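Local coordinates for SusD homolog (Bacteroides thetaiotaomicron VPI-5482, PDB 3IHV), which probably binds glycans at the outer membrane as a member of the SusD family of sugar-uptake proteins, at residues Thr32-Ala35 / Tyr39-Ser42; Ile43-Gly48 / Glu514-Pro519; Ala82-Gly87 / Gly125-Glu130. All coordinates share one frame; numbering follows the deposited sequence.

In this SusD-family protein interactions 1 and 3 bring helices together, and interaction 2 ties a helix end to a loop. Interactions 1 and 2 share helix 40-44 and follow each other along the chain, their centres about 12 Å apart. They meet where Leu41 O stands 2.9 Å from Asn46 ND2, a probable hydrogen bond. Interaction 3, between helices 75-101 and 107-135, has its centre about 12 Å from that of interaction 1 and touches it by packing, Leu41 CD1 lying 4.0 Å from Glu130 OE2. Interactions 2 and 3 do not touch; their nearest atoms are about 6 Å apart. Thr32, in the first segment of interaction 1, packs on Phe265, a ligand residue of one of the two sodium sites.

Interaction 1: Thr32-Ala35 / Tyr39-Ser42; sequences TLDA and YYLS
Asp34, at the start of the short helix 34-38, and Tyr39, just after it, bring their CA atoms to 5.0 Å, as do Ala35 and Tyr40. This is a tight helix-to-helix junction with Tyr39 as the N-cap of helix 40-44. The evidence for a closed turn is the backbone bond from Tyr40 N to Asp34 O, 2.9 Å long with an N-H...O angle of 166°, which joins residues six positions apart.

Asp34 carries its carboxylate anti to the backbone N (chi1 -158°), and the group then runs alongside the Tyr39 side chain, both pointing the same way. Its OD1 lies 3.3 Å from Tyr39 CB, while OD2 sits at the edge of the Tyr39 ring, in its plane; carboxylate and ring are turned 39° from each other. OD1 also forms a salt bridge with Arg279, so the charge of Asp34 has a mate beyond the junction.

The Tyr40 ring lies against the backbone of the first helix. One face receives Asp34 O and Ala35 N, both displaced toward the rim, and Tyr40 CD2 comes to 3.4 Å from Ala35 CA. The Ala35 methyl group adds an apolar touch, with CB 3.8 Å from Tyr40 CD2. At the ring edge, in plane, is Tyr39 CE2. Beyond these segments Gln79 of helix 75-101 hydrogen-bonds to Tyr40 OH.

Two waters join the acid to this phenol: water 1 donates to Asp34 OD2 at 2.7 Å and water 2 at 2.8 Å, and each also donates to Tyr40 OH, 3.2 Å away.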
loop_
_atom_site.group_PDB
_atom_site.type_symbol
_atom_site.label_atom_id
_atom_site.label_comp_id
_atom_site.label_asym_id
_atom_site.label_seq_id
_atom_site.Cartn_x
_atom_site.Cartn_y
_atom_site.Cartn_z
ATOM N N THR A 32 -12.334 1.038 -3.120
ATOM C CA THR A 32 -12.552 -0.363 -3.513
ATOM C C THR A 32 -12.502 -0.576 -5.015
ATOM O O THR A 32 -12.600 -1.707 -5.470
ATOM C CB THR A 32 -13.875 -0.943 -2.943
ATOM O OG1 THR A 32 -14.988 -0.184 -3.425
ATOM C CG2 THR A 32 -13.832 -0.959 -1.394
ATOM N N LEU A 33 -12.413 0.505 -5.780
ATOM C CA LEU A 33 -12.275 0.387 -7.234
ATOM C C LEU A 33 -11.028 -0.409 -7.633
ATOM O O LEU A 33 -9.976 -0.328 -7.012
ATOM C CB LEU A 33 -12.209 1.760 -7.885
ATOM C CG LEU A 33 -13.517 2.584 -7.914
ATOM C CD1 LEU A 33 -13.167 4.008 -8.217
ATOM C CD2 LEU A 33 -14.572 2.070 -8.913
ATOM N N ASP A 34 -11.163 -1.110 -8.753
ATOM C CA ASP A 34 -10.082 -1.873 -9.325
ATOM C C ASP A 34 -8.889 -0.939 -9.584
ATOM O O ASP A 34 -7.745 -1.278 -9.300
ATOM C CB ASP A 34 -10.614 -2.519 -10.616
ATOM C CG ASP A 34 -9.830 -3.760 -11.061
ATOM O OD1 ASP A 34 -9.634 -4.693 -10.259
ATOM O OD2 ASP A 34 -9.462 -3.815 -12.252
ATOM N N ALA A 35 -9.172 0.274 -10.070
ATOM C CA ALA A 35 -8.144 1.263 -10.355
ATOM C C ALA A 35 -7.544 1.932 -9.123
ATOM O O ALA A 35 -6.593 2.711 -9.219
ATOM C CB ALA A 35 -8.716 2.348 -11.322
ATOM N N TYR A 39 -6.812 -3.369 -7.079
ATOM C CA TYR A 39 -5.770 -3.917 -7.966
ATOM C C TYR A 39 -4.645 -2.974 -8.313
ATOM O O TYR A 39 -3.482 -3.280 -8.042
ATOM C CB TYR A 39 -6.464 -4.457 -9.229
ATOM C CG TYR A 39 -5.597 -5.053 -10.309
ATOM C CD1 TYR A 39 -4.458 -5.774 -10.011
ATOM C CD2 TYR A 39 -6.030 -5.038 -11.616
ATOM C CE1 TYR A 39 -3.684 -6.355 -11.029
ATOM C CE2 TYR A 39 -5.265 -5.622 -12.640
ATOM C CZ TYR A 39 -4.084 -6.243 -12.326
ATOM O OH TYR A 39 -3.360 -6.816 -13.330
ATOM N N TYR A 40 -4.916 -1.801 -8.886
ATOM C CA TYR A 40 -3.783 -1.014 -9.369
ATOM C C TYR A 40 -2.894 -0.403 -8.286
ATOM O O TYR A 40 -1.668 -0.541 -8.316
ATOM C CB TYR A 40 -4.198 0.077 -10.376
ATOM C CG TYR A 40 -5.010 -0.362 -11.590
ATOM C CD1 TYR A 40 -5.134 -1.677 -11.972
ATOM C CD2 TYR A 40 -5.562 0.598 -12.419
ATOM C CE1 TYR A 40 -5.880 -2.023 -13.109
ATOM C CE2 TYR A 40 -6.316 0.276 -13.493
ATOM C CZ TYR A 40 -6.475 -1.038 -13.854
ATOM O OH TYR A 40 -7.227 -1.367 -14.946
ATOM N N LEU A 41 -3.488 0.312 -7.348
ATOM C CA LEU A 41 -2.711 0.949 -6.289
ATOM C C LEU A 41 -2.237 -0.017 -5.205
ATOM O O LEU A 41 -1.355 0.349 -4.421
ATOM C CB LEU A 41 -3.504 2.074 -5.618
ATOM C CG LEU A 41 -3.762 3.318 -6.465
ATOM C CD1 LEU A 41 -4.623 4.323 -5.631
ATOM C CD2 LEU A 41 -2.478 3.999 -6.979
ATOM N N SER A 42 -2.898 -1.176 -5.100
ATOM C CA SER A 42 -2.488 -2.185 -4.129
ATOM C C SER A 42 -1.392 -3.060 -4.710
ATOM O O SER A 42 -0.306 -3.230 -4.098
ATOM C CB SER A 42 -3.664 -3.032 -3.725
ATOM O OG SER A 42 -4.359 -3.522 -4.884
HETATM O O HOH W 1 -10.274 -2.157 -14.207
HETATM O O HOH W 2 -8.142 -4.456 -14.675
#

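Interaction 2: Ile43-Gly48 / Glu514-Pro519; sequences ILFNLG and ELFPIP
Phe45 presents one ring face to the edge of Phe516, whose CE2 stands 3.6 Å above the Phe45 plane and over its centre. The placement is central enough that Phe516 CE2 is close to every carbon of the Phe45 ring, from Phe45 CG at 3.7 Å to Phe45 CZ at 4.1 Å. With centroids 4.9 Å apart and planes inclined at 57°, the pair is an edge-to-face stack, tilted well short of perpendicular. Next to CE2, Phe516 CZ lies near the base of the ring, 3.9 Å from Phe45 CG, and also touches CB. The other side of the Phe45 plane faces the ring of Tyr40, offset and inclined by about 30°, while Phe516 also meets Phe70.

The two residues make the whole contact between 43-48 and 514-519, which buries 108 Å². Their CA atoms stay 9.3 Å apart, and the rings bridge this distance because both side chains point toward the opposite segment. Phe45 leaves the end of helix 40-44 with CG anti to its carbonyl carbon (chi1 -61°), which carries the ring toward 514-519.

Helix 107-135 borders both partners: Arg134 packs on Phe45 and shares a backbone hydrogen bond with Phe516, and Phe135 packs on Phe516. The result is a buried aromatic cluster, built on a tilted edge-to-face pair, that joins the C-terminal end of helix 40-44, early in the chain, to the loop before helix 520-525 in the helical SusD-family fold.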
loop_
_atom_site.group_PDB
_atom_site.type_symbol
_atom_site.label_atom_id
_atom_site.label_comp_id
_atom_site.label_asym_id
_atom_site.label_seq_id
_atom_site.Cartn_x
_atom_site.Cartn_y
_atom_site.Cartn_z
ATOM N N ILE A 43 -1.625 -3.556 -5.916
ATOM C CA ILE A 43 -0.732 -4.573 -6.470
ATOM C C ILE A 43 0.058 -4.174 -7.704
ATOM O O ILE A 43 1.276 -4.167 -7.673
ATOM C CB ILE A 43 -1.567 -5.856 -6.825
ATOM C CG1 ILE A 43 -2.243 -6.444 -5.581
ATOM C CG2 ILE A 43 -0.699 -6.917 -7.561
ATOM C CD1 ILE A 43 -3.319 -7.504 -5.915
ATOM N N LEU A 44 -0.647 -3.776 -8.746
ATOM C CA LEU A 44 -0.050 -3.673 -10.075
ATOM C C LEU A 44 1.017 -2.619 -10.225
ATOM O O LEU A 44 2.007 -2.865 -10.897
ATOM C CB LEU A 44 -1.130 -3.462 -11.164
ATOM C CG LEU A 44 -0.730 -3.590 -12.630
ATOM C CD1 LEU A 44 -0.191 -5.015 -12.975
ATOM C CD2 LEU A 44 -1.931 -3.186 -13.531
ATOM N N PHE A 45 0.827 -1.466 -9.602
ATOM C CA PHE A 45 1.763 -0.360 -9.780
ATOM C C PHE A 45 2.936 -0.410 -8.815
ATOM O O PHE A 45 3.753 0.521 -8.821
ATOM C CB PHE A 45 1.065 0.994 -9.583
ATOM C CG PHE A 45 -0.064 1.294 -10.559
ATOM C CD1 PHE A 45 -0.310 0.531 -11.710
ATOM C CD2 PHE A 45 -0.778 2.477 -10.409
ATOM C CE1 PHE A 45 -1.326 0.896 -12.586
ATOM C CE2 PHE A 45 -1.772 2.816 -11.306
ATOM C CZ PHE A 45 -2.036 2.007 -12.382
ATOM N N ASN A 46 3.048 -1.475 -8.025
ATOM C CA ASN A 46 4.057 -1.568 -6.978
ATOM C C ASN A 46 5.073 -2.667 -7.221
ATOM O O ASN A 46 5.801 -3.034 -6.312
ATOM C CB ASN A 46 3.324 -1.826 -5.665
ATOM C CG ASN A 46 2.392 -0.679 -5.307
ATOM O OD1 ASN A 46 2.738 0.460 -5.525
ATOM N ND2 ASN A 46 1.213 -0.983 -4.743
ATOM N N LEU A 47 5.087 -3.197 -8.427
ATOM C CA LEU A 47 6.001 -4.270 -8.766
ATOM C C LEU A 47 7.285 -3.781 -9.390
ATOM O O LEU A 47 7.420 -2.616 -9.811
ATOM C CB LEU A 47 5.284 -5.250 -9.687
ATOM C CG LEU A 47 4.161 -6.028 -9.031
ATOM C CD1 LEU A 47 3.290 -6.645 -10.125
ATOM C CD2 LEU A 47 4.699 -7.109 -8.077
ATOM N N GLY A 48 8.270 -4.668 -9.435
ATOM C CA GLY A 48 9.532 -4.358 -10.114
ATOM C C GLY A 48 10.548 -3.708 -9.230
ATOM O O GLY A 48 11.028 -2.592 -9.499
ATOM N N GLU A 514 10.816 6.915 -12.051
ATOM C CA GLU A 514 10.537 7.380 -10.692
ATOM C C GLU A 514 9.149 8.064 -10.633
ATOM O O GLU A 514 8.662 8.357 -9.541
ATOM C CB GLU A 514 11.577 8.346 -10.176
ATOM C CG GLU A 514 13.005 7.821 -10.219
ATOM C CD GLU A 514 13.668 7.995 -11.556
ATOM O OE1 GLU A 514 13.083 8.692 -12.409
ATOM O OE2 GLU A 514 14.775 7.430 -11.746
ATOM N N LEU A 515 8.563 8.368 -11.788
ATOM C CA LEU A 515 7.166 8.826 -11.884
ATOM C C LEU A 515 6.431 8.078 -12.955
ATOM O O LEU A 515 7.048 7.556 -13.902
ATOM C CB LEU A 515 7.111 10.284 -12.291
ATOM C CG LEU A 515 7.641 11.294 -11.263
ATOM C CD1 LEU A 515 7.748 12.681 -11.918
ATOM C CD2 LEU A 515 6.763 11.341 -9.975
ATOM N N PHE A 516 5.121 8.027 -12.811
ATOM C CA PHE A 516 4.254 7.611 -13.911
ATOM C C PHE A 516 4.047 8.830 -14.802
ATOM O O PHE A 516 4.224 9.981 -14.349
ATOM C CB PHE A 516 2.922 7.059 -13.404
ATOM C CG PHE A 516 2.948 5.535 -13.130
ATOM C CD1 PHE A 516 4.117 4.900 -12.715
ATOM C CD2 PHE A 516 1.802 4.784 -13.215
ATOM C CE1 PHE A 516 4.135 3.515 -12.441
ATOM C CE2 PHE A 516 1.796 3.422 -12.917
ATOM C CZ PHE A 516 2.972 2.784 -12.562
ATOM N N PRO A 517 3.729 8.609 -16.072
ATOM C CA PRO A 517 3.466 9.739 -16.929
ATOM C C PRO A 517 2.125 10.374 -16.587
ATOM O O PRO A 517 1.236 9.705 -16.056
ATOM C CB PRO A 517 3.343 9.102 -18.322
ATOM C CG PRO A 517 2.776 7.685 -18.029
ATOM C CD PRO A 517 3.452 7.319 -16.729
ATOM N N ILE A 518 1.965 11.635 -16.951
ATOM C CA ILE A 518 0.664 12.273 -16.879
ATOM C C ILE A 518 -0.078 11.555 -18.022
ATOM O O ILE A 518 0.484 11.404 -19.088
ATOM C CB ILE A 518 0.753 13.763 -17.194
ATOM C CG1 ILE A 518 1.731 14.458 -16.227
ATOM C CG2 ILE A 518 -0.642 14.381 -17.168
ATOM C CD1 ILE A 518 1.469 14.278 -14.739
ATOM N N PRO A 519 -1.298 11.049 -17.786
ATOM C CA PRO A 519 -1.951 10.302 -18.876
ATOM C C PRO A 519 -2.058 11.093 -20.173
ATOM O O PRO A 519 -2.364 12.295 -20.176
ATOM C CB PRO A 519 -3.330 9.957 -18.309
ATOM C CG PRO A 519 -3.170 10.014 -16.825
ATOM C CD PRO A 519 -2.122 11.077 -16.565
#

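Interaction 3: Ala82-Gly87 / Gly125-Glu130; sequences AALYTG and GMFYFE. With EDO (1,2-ethanediol), chain K.
Phe127 and Gly87 make the closest approach between segments 82-87 and 125-130, Phe127 CE2 lying 3.4 Å from Gly87 C. The ring meets bare backbone: a CB modelled on Gly87 would fall only 2.6 Å from CE2, a clash. Beside it Leu84 reaches across with CD2, 3.7 Å from Phe127 O and 3.9 Å from Glu130 CB.

The segments, parts of helices 75-101 and 107-135, run nearly antiparallel (155°), their axes 9.2 Å apart at closest. Such successive helices form a helical hairpin, consistent with the TPR-like architecture of the SusD family. Phe127 sets CG anti to its carbonyl carbon (chi1 -58°), which sends the ring toward Gly87. A leucine in place of Phe127 would probably leave a gap over the Gly87 backbone.

In the next shell, Met36 of helix 34-38 packs on both Leu84 and Phe127. On another side of segment 82-87, Thr86 OG1 and O2 of a 1,2-ethanediol, probably from the crystallisation liquor, share a hydrogen bond of 3.1 Å.

No hydrogen bond crosses between the segments. Glu130 lends only its aliphatic root, its carboxylate turning to Tyr37, Arg133 and Arg134, so the pairing rests on apolar fit, and the charge of Glu130 is answered outside it.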
loop_
_atom_site.group_PDB
_atom_site.type_symbol
_atom_site.label_atom_id
_atom_site.label_comp_id
_atom_site.label_asym_id
_atom_site.label_seq_id
_atom_site.Cartn_x
_atom_site.Cartn_y
_atom_site.Cartn_z
ATOM N N ALA A 82 -7.907 9.189 -13.121
ATOM C CA ALA A 82 -9.329 9.527 -13.088
ATOM C C ALA A 82 -9.984 9.117 -11.773
ATOM O O ALA A 82 -10.782 9.861 -11.229
ATOM C CB ALA A 82 -10.071 8.892 -14.300
ATOM N N ALA A 83 -9.662 7.950 -11.255
ATOM C CA ALA A 83 -10.278 7.486 -10.013
ATOM C C ALA A 83 -9.878 8.354 -8.821
ATOM O O ALA A 83 -10.709 8.688 -7.953
ATOM C CB ALA A 83 -9.934 5.987 -9.739
ATOM N N LEU A 84 -8.608 8.752 -8.754
ATOM C CA LEU A 84 -8.159 9.629 -7.665
ATOM C C LEU A 84 -8.914 10.928 -7.725
ATOM O O LEU A 84 -9.398 11.438 -6.698
ATOM C CB LEU A 84 -6.629 9.851 -7.746
ATOM C CG LEU A 84 -5.818 8.609 -7.313
ATOM C CD1 LEU A 84 -4.307 8.600 -7.807
ATOM C CD2 LEU A 84 -5.888 8.445 -5.738
ATOM N N TYR A 85 -9.005 11.512 -8.920
ATOM C CA TYR A 85 -9.748 12.774 -9.066
ATOM C C TYR A 85 -11.237 12.624 -8.762
ATOM O O TYR A 85 -11.876 13.554 -8.281
ATOM C CB TYR A 85 -9.452 13.448 -10.422
ATOM C CG TYR A 85 -8.139 14.227 -10.359
ATOM C CD1 TYR A 85 -8.055 15.406 -9.607
ATOM C CD2 TYR A 85 -6.990 13.781 -10.984
ATOM C CE1 TYR A 85 -6.869 16.106 -9.473
ATOM C CE2 TYR A 85 -5.786 14.482 -10.864
ATOM C CZ TYR A 85 -5.742 15.647 -10.133
ATOM O OH TYR A 85 -4.576 16.366 -10.015
ATOM N N THR A 86 -11.793 11.439 -9.002
ATOM C CA THR A 86 -13.181 11.176 -8.633
ATOM C C THR A 86 -13.299 11.175 -7.101
ATOM O O THR A 86 -14.243 11.730 -6.535
ATOM C CB THR A 86 -13.660 9.850 -9.237
ATOM O OG1 THR A 86 -13.771 9.989 -10.669
ATOM C CG2 THR A 86 -15.012 9.441 -8.686
ATOM N N GLY A 87 -12.360 10.506 -6.443
ATOM C CA GLY A 87 -12.319 10.494 -4.985
ATOM C C GLY A 87 -12.284 11.903 -4.449
ATOM O O GLY A 87 -13.034 12.245 -3.523
ATOM N N GLY A 125 -6.660 13.972 1.532
ATOM C CA GLY A 125 -5.197 14.001 1.727
ATOM C C GLY A 125 -4.541 12.729 1.192
ATOM O O GLY A 125 -3.501 12.788 0.524
HETATM N N MSE A 126 -5.175 11.585 1.468
HETATM C CA MSE A 126 -4.701 10.286 1.002
HETATM C C MSE A 126 -4.714 10.253 -0.548
HETATM O O MSE A 126 -3.745 9.799 -1.166
HETATM C CB MSE A 126 -5.572 9.169 1.592
HETATM C CG MSE A 126 -5.084 7.790 1.251
HETATM SE SE MSE A 126 -6.194 6.540 2.269
HETATM C CE MSE A 126 -5.990 4.898 1.228
ATOM N N PHE A 127 -5.795 10.743 -1.163
ATOM C CA PHE A 127 -5.903 10.743 -2.633
ATOM C C PHE A 127 -4.844 11.663 -3.249
ATOM O O PHE A 127 -4.135 11.271 -4.190
ATOM C CB PHE A 127 -7.279 11.183 -3.117
ATOM C CG PHE A 127 -8.420 10.340 -2.606
ATOM C CD1 PHE A 127 -8.271 8.987 -2.316
ATOM C CD2 PHE A 127 -9.651 10.915 -2.402
ATOM C CE1 PHE A 127 -9.355 8.233 -1.861
ATOM C CE2 PHE A 127 -10.697 10.172 -1.951
ATOM C CZ PHE A 127 -10.556 8.851 -1.675
ATOM N N TYR A 128 -4.687 12.857 -2.696
ATOM C CA TYR A 128 -3.636 13.767 -3.179
ATOM C C TYR A 128 -2.246 13.235 -2.937
ATOM O O TYR A 128 -1.340 13.516 -3.729
ATOM C CB TYR A 128 -3.745 15.184 -2.640
ATOM C CG TYR A 128 -4.721 16.034 -3.404
ATOM C CD1 TYR A 128 -4.427 16.496 -4.660
ATOM C CD2 TYR A 128 -5.951 16.362 -2.857
ATOM C CE1 TYR A 128 -5.323 17.266 -5.373
ATOM C CE2 TYR A 128 -6.847 17.132 -3.559
ATOM C CZ TYR A 128 -6.527 17.583 -4.795
ATOM O OH TYR A 128 -7.443 18.346 -5.469
ATOM N N PHE A 129 -2.050 12.480 -1.848
ATOM C CA PHE A 129 -0.742 11.900 -1.587
ATOM C C PHE A 129 -0.389 10.927 -2.692
ATOM O O PHE A 129 0.730 10.937 -3.180
ATOM C CB PHE A 129 -0.733 11.192 -0.218
ATOM C CG PHE A 129 0.608 10.572 0.156
ATOM C CD1 PHE A 129 1.791 11.265 -0.028
ATOM C CD2 PHE A 129 0.673 9.351 0.754
ATOM C CE1 PHE A 129 3.005 10.734 0.315
ATOM C CE2 PHE A 129 1.920 8.812 1.120
ATOM C CZ PHE A 129 3.070 9.532 0.915
ATOM N N GLU A 130 -1.321 10.028 -3.029
ATOM C CA GLU A 130 -1.094 9.095 -4.127
ATOM C C GLU A 130 -0.793 9.844 -5.419
ATOM O O GLU A 130 0.132 9.470 -6.148
ATOM C CB GLU A 130 -2.262 8.124 -4.359
ATOM C CG GLU A 130 -2.493 7.130 -3.235
ATOM C CD GLU A 130 -1.514 5.943 -3.218
ATOM O OE1 GLU A 130 -0.369 6.086 -3.692
ATOM O OE2 GLU A 130 -1.890 4.857 -2.699
HETATM C C1 EDO K . -14.734 14.414 -12.030
HETATM O O1 EDO K . -13.491 13.934 -11.518
HETATM C C2 EDO K . -15.872 13.719 -11.313
HETATM O O2 EDO K . -15.712 12.297 -11.364
#